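Local coordinates for protein pectate lyase 47 (Bacillus sp. TS-47, PDB 1VBL) that probably cleaves pectate by eliminative lysis as a thermostable, calcium-binding, secreted lyase of polysaccharide lyase family 1, at residues 313-318 with 323-328; 340-345 with 380-385. All coordinates share one frame; numbering follows the deposited sequence.

How the interactions relate
Read from the N terminus, residues 313-318 come first and fold back within a few residues onto 323-328; interaction 1 thereby closes a short loop across the interior of the parallel beta-helix. The chain then runs out along strand 322-332 and returns as strand 342-345, which pairs in parallel with strand 315-318: Val317 N lies 2.8 Å from Lys343 O, a probable hydrogen bond. From 340-345 a longer excursion, through strand 351-361 and helix 370-377, ends at 380-385, where interaction 2 closes. The two loops follow in series, neither nested nor crossed. Interaction 1 ties two walls of one turn together, the 315-318/342-345 pairing links that turn to the next, and interaction 2 packs 380-385 against strand 342-345.

Interaction 1 (313-318 with 323-328); sequences YAWGVG and IYAQNN
Strands 315-318 and 323-326 run nearly antiparallel, at 155° with axes 9.8 Å apart, too far for backbone pairing, and Trp315, Ala325 and Ile323 point into the gap. The methyl of Ala325 sits over one face of the indole: its CB lies 4.0 Å from the centroid of the Trp315 six-membered ring, 28° off the normal, a CH-pi contact. Asn328 approaches the rim of the same ring instead, its CB in the ring plane, 3.8 Å from Trp315 CZ2. Trp315 CG stands anti to its own carbonyl carbon (chi1 -60°), which carries the benzo end across to these two residues. Farther along, Ile323 CD1 reaches Val317 CG2 at 4.1 Å and also rests against the carbonyl oxygen of Gly316. Putting a leucine at Trp315 would probably leave the Ala325 methyl without its aromatic face and Tyr301 OH without its indole partner. The contact is wholly buried and spans two walls of the parallel beta-helix. Trp315 NE1 hydrogen-bonds Tyr301 OH, Phe330 meets the indole edge-to-face, Ile296 of strand 293-303 packs against Trp315 and Ile323, and Met352 of strand 351-361 against Val317 and Ile323.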
# COMPACT_ATOMS: atom_id res chain seq x y z
N TYR A 313 0.80 6.55 13.81
CA TYR A 313 2.08 5.90 14.02
C TYR A 313 2.72 5.59 12.67
O TYR A 313 2.04 5.60 11.64
CB TYR A 313 1.90 4.61 14.84
CG TYR A 313 1.35 3.44 14.06
CD1 TYR A 313 2.20 2.59 13.35
CD2 TYR A 313 -0.02 3.18 14.02
CE1 TYR A 313 1.70 1.51 12.62
CE2 TYR A 313 -0.54 2.10 13.29
CZ TYR A 313 0.34 1.27 12.60
OH TYR A 313 -0.15 0.20 11.89
N ALA A 314 4.02 5.31 12.67
CA ALA A 314 4.72 5.00 11.43
C ALA A 314 5.05 3.52 11.34
O ALA A 314 4.54 2.82 10.46
CB ALA A 314 5.99 5.84 11.33
N TRP A 315 5.90 3.04 12.24
CA TRP A 315 6.31 1.64 12.23
C TRP A 315 5.50 0.75 13.15
O TRP A 315 5.55 0.88 14.38
CB TRP A 315 7.79 1.54 12.58
CG TRP A 315 8.69 2.27 11.62
CD1 TRP A 315 8.42 2.58 10.32
CD2 TRP A 315 10.01 2.75 11.88
NE1 TRP A 315 9.50 3.23 9.75
CE2 TRP A 315 10.49 3.34 10.69
CE3 TRP A 315 10.84 2.74 13.01
CZ2 TRP A 315 11.76 3.91 10.59
CZ3 TRP A 315 12.11 3.31 12.91
CH2 TRP A 315 12.56 3.89 11.70
N GLY A 316 4.75 -0.17 12.55
CA GLY A 316 3.94 -1.09 13.32
C GLY A 316 4.68 -2.40 13.53
O GLY A 316 4.92 -3.15 12.58
N VAL A 317 5.06 -2.66 14.77
CA VAL A 317 5.78 -3.88 15.11
C VAL A 317 4.74 -4.95 15.47
O VAL A 317 4.19 -4.95 16.58
CB VAL A 317 6.73 -3.65 16.30
CG1 VAL A 317 7.42 -4.95 16.69
CG2 VAL A 317 7.76 -2.59 15.94
N GLY A 318 4.48 -5.84 14.53
CA GLY A 318 3.51 -6.89 14.75
C GLY A 318 4.14 -8.20 15.16
O GLY A 318 5.36 -8.30 15.29
N ILE A 323 11.83 -6.30 11.87
CA ILE A 323 12.15 -5.03 11.22
C ILE A 323 13.60 -4.63 11.47
O ILE A 323 14.10 -4.75 12.59
CB ILE A 323 11.23 -3.91 11.74
CG1 ILE A 323 9.78 -4.19 11.33
CG2 ILE A 323 11.70 -2.55 11.21
CD1 ILE A 323 8.75 -3.34 12.04
N TYR A 324 14.26 -4.17 10.42
CA TYR A 324 15.64 -3.70 10.52
C TYR A 324 15.59 -2.33 9.85
O TYR A 324 15.56 -2.23 8.62
CB TYR A 324 16.58 -4.65 9.76
CG TYR A 324 18.06 -4.46 10.07
CD1 TYR A 324 18.75 -3.33 9.63
CD2 TYR A 324 18.76 -5.41 10.82
CE1 TYR A 324 20.11 -3.15 9.92
CE2 TYR A 324 20.12 -5.24 11.11
CZ TYR A 324 20.78 -4.11 10.66
OH TYR A 324 22.12 -3.95 10.95
N ALA A 325 15.56 -1.28 10.67
CA ALA A 325 15.46 0.10 10.18
C ALA A 325 16.79 0.85 10.24
O ALA A 325 17.46 0.87 11.27
CB ALA A 325 14.40 0.85 10.98
N GLN A 326 17.15 1.49 9.12
CA GLN A 326 18.39 2.24 9.04
C GLN A 326 18.27 3.61 8.39
O GLN A 326 17.68 3.75 7.32
CB GLN A 326 19.44 1.46 8.23
CG GLN A 326 19.99 0.21 8.87
CD GLN A 326 21.00 -0.47 7.96
OE1 GLN A 326 20.63 -1.22 7.06
NE2 GLN A 326 22.28 -0.18 8.17
N ASN A 327 18.86 4.61 9.03
CA ASN A 327 18.91 5.96 8.49
C ASN A 327 17.64 6.53 7.88
O ASN A 327 17.64 6.98 6.73
CB ASN A 327 20.06 6.01 7.47
CG ASN A 327 21.39 5.62 8.09
OD1 ASN A 327 21.44 5.11 9.21
ND2 ASN A 327 22.48 5.85 7.35
N ASN A 328 16.56 6.51 8.65
CA ASN A 328 15.29 7.07 8.20
C ASN A 328 15.19 8.44 8.85
O ASN A 328 15.67 8.63 9.97
CB ASN A 328 14.12 6.18 8.61
CG ASN A 328 14.21 4.80 8.00
OD1 ASN A 328 14.67 3.85 8.64
ND2 ASN A 328 13.79 4.69 6.75

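Interaction 2 (340-345 with 380-385)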
# COMPACT_ATOMS: atom_id res chain seq x y z
N LEU A 340 5.53 7.79 20.07
CA LEU A 340 4.35 7.47 19.28
C LEU A 340 4.67 6.99 17.87
O LEU A 340 3.81 6.46 17.18
CB LEU A 340 3.44 8.70 19.17
CG LEU A 340 2.66 9.19 20.39
CD1 LEU A 340 3.57 9.30 21.59
CD2 LEU A 340 2.02 10.53 20.07
N ILE A 341 5.92 7.18 17.45
CA ILE A 341 6.31 6.80 16.10
C ILE A 341 6.27 5.29 15.88
O ILE A 341 5.96 4.82 14.78
CB ILE A 341 7.69 7.38 15.77
CG1 ILE A 341 7.63 8.91 15.91
CG2 ILE A 341 8.10 6.99 14.35
CD1 ILE A 341 8.97 9.62 15.74
N ILE A 342 6.58 4.52 16.92
CA ILE A 342 6.54 3.07 16.83
C ILE A 342 5.35 2.59 17.65
O ILE A 342 5.07 3.13 18.72
CB ILE A 342 7.81 2.41 17.41
CG1 ILE A 342 9.03 2.76 16.54
CG2 ILE A 342 7.63 0.89 17.47
CD1 ILE A 342 10.32 2.16 17.04
N LYS A 343 4.64 1.60 17.14
CA LYS A 343 3.49 1.05 17.85
C LYS A 343 3.65 -0.46 17.78
O LYS A 343 4.01 -0.99 16.74
CB LYS A 343 2.19 1.50 17.18
CG LYS A 343 0.95 1.36 18.05
CD LYS A 343 -0.19 2.22 17.52
CE LYS A 343 -1.40 2.18 18.43
NZ LYS A 343 -2.49 3.06 17.94
N VAL A 344 3.41 -1.14 18.89
CA VAL A 344 3.57 -2.59 18.92
C VAL A 344 2.26 -3.34 19.09
O VAL A 344 1.44 -2.99 19.94
CB VAL A 344 4.54 -3.01 20.05
CG1 VAL A 344 4.74 -4.52 20.03
CG2 VAL A 344 5.87 -2.29 19.89
N TRP A 345 2.06 -4.36 18.27
CA TRP A 345 0.86 -5.19 18.33
C TRP A 345 1.28 -6.65 18.50
O TRP A 345 1.37 -7.39 17.53
CB TRP A 345 0.04 -5.05 17.05
CG TRP A 345 -0.15 -3.63 16.56
CD1 TRP A 345 0.65 -2.95 15.69
CD2 TRP A 345 -1.23 -2.75 16.90
NE1 TRP A 345 0.14 -1.69 15.47
CE2 TRP A 345 -1.01 -1.54 16.20
CE3 TRP A 345 -2.35 -2.86 17.73
CZ2 TRP A 345 -1.88 -0.45 16.30
CZ3 TRP A 345 -3.21 -1.77 17.83
CH2 TRP A 345 -2.97 -0.58 17.12
N LEU A 380 4.44 -2.96 27.17
CA LEU A 380 5.12 -4.06 26.50
C LEU A 380 6.40 -3.52 25.87
O LEU A 380 6.35 -2.63 25.02
CB LEU A 380 4.23 -4.69 25.42
CG LEU A 380 4.90 -5.82 24.62
CD1 LEU A 380 5.37 -6.91 25.57
CD2 LEU A 380 3.92 -6.38 23.60
N GLN A 381 7.54 -4.06 26.28
CA GLN A 381 8.83 -3.62 25.79
C GLN A 381 9.26 -4.22 24.46
O GLN A 381 8.85 -5.32 24.08
CB GLN A 381 9.91 -3.90 26.84
CG GLN A 381 9.66 -3.18 28.15
CD GLN A 381 9.78 -1.68 28.01
OE1 GLN A 381 10.89 -1.13 27.93
NE2 GLN A 381 8.64 -1.00 27.98
N LEU A 382 10.10 -3.48 23.76
CA LEU A 382 10.62 -3.89 22.47
C LEU A 382 12.12 -4.08 22.65
O LEU A 382 12.80 -3.22 23.21
CB LEU A 382 10.35 -2.79 21.44
CG LEU A 382 10.66 -3.05 19.97
CD1 LEU A 382 9.91 -4.28 19.48
CD2 LEU A 382 10.27 -1.82 19.15
N LYS A 383 12.64 -5.22 22.20
CA LYS A 383 14.06 -5.49 22.34
C LYS A 383 14.83 -5.07 21.09
O LYS A 383 14.52 -5.51 19.99
CB LYS A 383 14.30 -6.98 22.59
CG LYS A 383 13.66 -7.50 23.87
CD LYS A 383 14.01 -8.96 24.12
CE LYS A 383 13.48 -9.86 23.02
NZ LYS A 383 13.75 -11.30 23.32
N LYS A 384 15.82 -4.20 21.27
CA LYS A 384 16.62 -3.77 20.13
C LYS A 384 17.79 -4.73 20.03
O LYS A 384 18.66 -4.76 20.90
CB LYS A 384 17.14 -2.34 20.30
CG LYS A 384 18.10 -1.93 19.19
CD LYS A 384 18.57 -0.48 19.28
CE LYS A 384 17.47 0.48 18.90
NZ LYS A 384 18.01 1.86 18.70
N GLU A 385 17.80 -5.53 18.97
CA GLU A 385 18.87 -6.49 18.77
C GLU A 385 18.88 -6.96 17.32
O GLU A 385 17.87 -6.91 16.63
CB GLU A 385 18.67 -7.69 19.70
CG GLU A 385 17.54 -8.62 19.29
CD GLU A 385 17.42 -9.84 20.19
OE1 GLU A 385 18.47 -10.42 20.54
OE2 GLU A 385 16.28 -10.22 20.53
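Leu380 opens the contact by laying its CD2 methyl against Val344 CG1 at 4.1 Å, the two side chains crossing at about a right angle. Its CG is anti to the backbone N (chi1 178°), and this extends the isobutyl group from the loop toward the strand. Val344 likewise has CG1 anti to its N, leaving CG2 on the flank nearer Leu382. Gln381 turns its side chain from the strand, and its NE2 is hydrogen-bonded to Thr379 O and Asn375 O. Leu382 then points back in: its CD2 meets Ile342 CG2 at 4.1 Å, again nearly at right angles, and lies 4.5 Å from Val344 CG2. One leucine methyl thus packs on Ile342 and, more loosely, on Val344, and the whole interface is apolar. Beyond it the segment moves off from strand 342-345 and forms the short strand 383-384. Lys383 NZ makes a long salt bridge, 3.9 Å, with Glu385 OE2, while Lys384 NZ pairs with Asp369 and Glu354.

The contact is partly buried and packs the chain that follows helix 370-377 against strand 342-345, an outermost strand of its parallel sheet. Leu370 of that helix touches Ile342 and Tyr374 touches Val344, while Asn375 holds the Leu382 amide through its OD1. Inside, Val317 of strand 315-318 and Met352 both reach Leu382, and strand 383-384 runs parallel to strand 351-361, joining this covering segment to the beta-helix.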